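Local coordinates for protein tumor necrosis factor ligand superfamily member 9 (PDB 6MKB) that is a cytokine of the tumor necrosis factor family that binds the receptor TNFRSF9 and induces proliferation of activated T cells, at residues V54-P57 with G58-V62. Numbering follows the deposited sequence.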
ATOM      1  N   VAL B  54       6.068  -3.112 -19.481  1.00 49.11           N
ATOM      2  CA  VAL B  54       6.397  -1.695 -19.318  1.00 49.51           C
ATOM      3  C   VAL B  54       7.151  -1.223 -20.571  1.00 54.71           C
ATOM      4  O   VAL B  54       8.189  -1.783 -20.920  1.00 52.09           O
ATOM      5  CB  VAL B  54       7.212  -1.502 -18.012  1.00 52.43           C
ATOM      6  CG1 VAL B  54       7.943  -0.166 -17.974  1.00 52.54           C
ATOM      7  CG2 VAL B  54       6.326  -1.674 -16.790  1.00 51.27           C
ATOM      8  N   ASP B  55       6.614  -0.200 -21.242  1.00 54.28           N
ATOM      9  CA  ASP B  55       7.160   0.339 -22.488  1.00 56.12           C
ATOM     10  C   ASP B  55       8.423   1.186 -22.301  1.00 57.38           C
ATOM     11  O   ASP B  55       9.442   0.901 -22.934  1.00 58.33           O
ATOM     12  CB  ASP B  55       6.090   1.199 -23.169  1.00 60.22           C
ATOM     13  CG  ASP B  55       6.110   1.318 -24.675  1.00 80.87           C
ATOM     14  OD1 ASP B  55       7.206   1.172 -25.276  1.00 82.28           O
ATOM     15  OD2 ASP B  55       5.036   1.591 -25.256  1.00 93.56           O
ATOM     16  N   SER B  56       8.353   2.245 -21.493  1.00 51.44           N
ATOM     17  CA  SER B  56       9.472   3.178 -21.353  1.00 51.63           C
ATOM     18  C   SER B  56      10.200   3.093 -19.979  1.00 53.02           C
ATOM     19  O   SER B  56       9.570   2.792 -18.966  1.00 52.11           O
ATOM     20  CB  SER B  56       9.011   4.609 -21.630  1.00 56.36           C
ATOM     21  OG  SER B  56       8.005   5.020 -20.722  1.00 73.70           O
ATOM     22  N   PRO B  57      11.538   3.330 -19.939  1.00 47.83           N
ATOM     23  CA  PRO B  57      12.249   3.238 -18.654  1.00 46.77           C
ATOM     24  C   PRO B  57      12.010   4.444 -17.733  1.00 53.50           C
ATOM     25  O   PRO B  57      11.755   5.579 -18.180  1.00 53.62           O
ATOM     26  CB  PRO B  57      13.716   3.179 -19.074  1.00 48.64           C
ATOM     27  CG  PRO B  57      13.753   3.960 -20.358  1.00 53.39           C
ATOM     28  CD  PRO B  57      12.462   3.684 -21.044  1.00 48.92           C
ATOM     29  N   GLY B  58      12.163   4.184 -16.444  1.00 49.83           N
ATOM     30  CA  GLY B  58      12.036   5.190 -15.409  1.00 48.96           C
ATOM     31  C   GLY B  58      11.795   4.624 -14.032  1.00 51.63           C
ATOM     32  O   GLY B  58      11.892   3.410 -13.819  1.00 52.36           O
ATOM     33  N   LEU B  59      11.486   5.518 -13.090  1.00 46.18           N
ATOM     34  CA  LEU B  59      11.178   5.178 -11.708  1.00 44.36           C
ATOM     35  C   LEU B  59       9.667   4.985 -11.595  1.00 47.76           C
ATOM     36  O   LEU B  59       8.894   5.921 -11.836  1.00 45.88           O
ATOM     37  CB  LEU B  59      11.693   6.268 -10.750  1.00 44.50           C
ATOM     38  CG  LEU B  59      11.598   5.972  -9.255  1.00 47.98           C
ATOM     39  CD1 LEU B  59      12.570   4.848  -8.837  1.00 46.66           C
ATOM     40  CD2 LEU B  59      11.838   7.239  -8.444  1.00 49.83           C
ATOM     41  N   TYR B  60       9.249   3.750 -11.296  1.00 44.05           N
ATOM     42  CA  TYR B  60       7.839   3.406 -11.178  1.00 42.98           C
ATOM     43  C   TYR B  60       7.481   3.101  -9.743  1.00 47.18           C
ATOM     44  O   TYR B  60       8.252   2.452  -9.032  1.00 46.60           O
ATOM     45  CB  TYR B  60       7.481   2.171 -12.050  1.00 43.66           C
ATOM     46  CG  TYR B  60       7.411   2.431 -13.539  1.00 45.48           C
ATOM     47  CD1 TYR B  60       8.569   2.476 -14.316  1.00 47.75           C
ATOM     48  CD2 TYR B  60       6.185   2.593 -14.182  1.00 45.82           C
ATOM     49  CE1 TYR B  60       8.512   2.713 -15.689  1.00 47.73           C
ATOM     50  CE2 TYR B  60       6.115   2.818 -15.557  1.00 47.63           C
ATOM     51  CZ  TYR B  60       7.283   2.895 -16.306  1.00 55.48           C
ATOM     52  OH  TYR B  60       7.225   3.131 -17.663  1.00 51.11           O
ATOM     53  N   TYR B  61       6.293   3.546  -9.328  1.00 42.47           N
ATOM     54  CA  TYR B  61       5.732   3.196  -8.043  1.00 40.54           C
ATOM     55  C   TYR B  61       4.945   1.930  -8.316  1.00 45.45           C
ATOM     56  O   TYR B  61       3.966   1.982  -9.064  1.00 45.20           O
ATOM     57  CB  TYR B  61       4.868   4.338  -7.520  1.00 40.86           C
ATOM     58  CG  TYR B  61       4.156   4.069  -6.210  1.00 41.08           C
ATOM     59  CD1 TYR B  61       3.005   3.286  -6.167  1.00 42.58           C
ATOM     60  CD2 TYR B  61       4.547   4.709  -5.042  1.00 40.34           C
ATOM     61  CE1 TYR B  61       2.314   3.081  -4.977  1.00 43.07           C
ATOM     62  CE2 TYR B  61       3.841   4.543  -3.858  1.00 40.59           C
ATOM     63  CZ  TYR B  61       2.746   3.698  -3.820  1.00 52.22           C
ATOM     64  OH  TYR B  61       2.054   3.511  -2.640  1.00 60.02           O
ATOM     65  N   VAL B  62       5.427   0.775  -7.835  1.00 40.85           N
ATOM     66  CA  VAL B  62       4.758  -0.502  -8.082  1.00 39.10           C
ATOM     67  C   VAL B  62       4.003  -0.865  -6.823  1.00 44.45           C
ATOM     68  O   VAL B  62       4.523  -0.665  -5.717  1.00 45.00           O
ATOM     69  CB  VAL B  62       5.752  -1.604  -8.524  1.00 42.08           C
ATOM     70  CG1 VAL B  62       5.003  -2.820  -9.065  1.00 42.01           C
ATOM     71  CG2 VAL B  62       6.731  -1.078  -9.562  1.00 41.61           C
TER
HETATM   72  O   HOH W   1       5.845   2.906 -19.976  1.00 47.99           O
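Between Val54, at the end of strand 51-54, and Gly58, where strand 58-70 begins, the backbone bends round a short connection, and Tyr60 reaches back from the new strand to Val54 and Ser56. Its CG stands anti to its own carbonyl carbon (chi1 -74°), which points the ring back toward the connection, with Ser56 O and a water at its edge, in plane. Tyr60 OH donates a hydrogen bond to Ser56 O, 2.7 Å away; the carbonyl meets it at a C=O...O angle of 144°, and the hydroxyl is tilted 22° from the carbonyl plane. The water donates to the same Tyr60 OH and accepts from Ser56 N. Tyrosine suits this place because its long ring can fill a buried site while its end serves the loop backbone. Val54, arriving from the opposite direction, sets CG1 obliquely against the ring, 3.5 Å from Tyr60 CZ, its compact branches suiting the interior. Leu125 touches both side chains. Pro57, whose ring limits phi, packs on Ala127 and Asp167, while Gly58 has a positive phi with psi near 180°, where a CB would clash with Pro57 O. The arrangement is a short strand connection, its backbone bound by a tyrosine hydroxyl, in the jelly-roll beta-sandwich of the TNF homology domain.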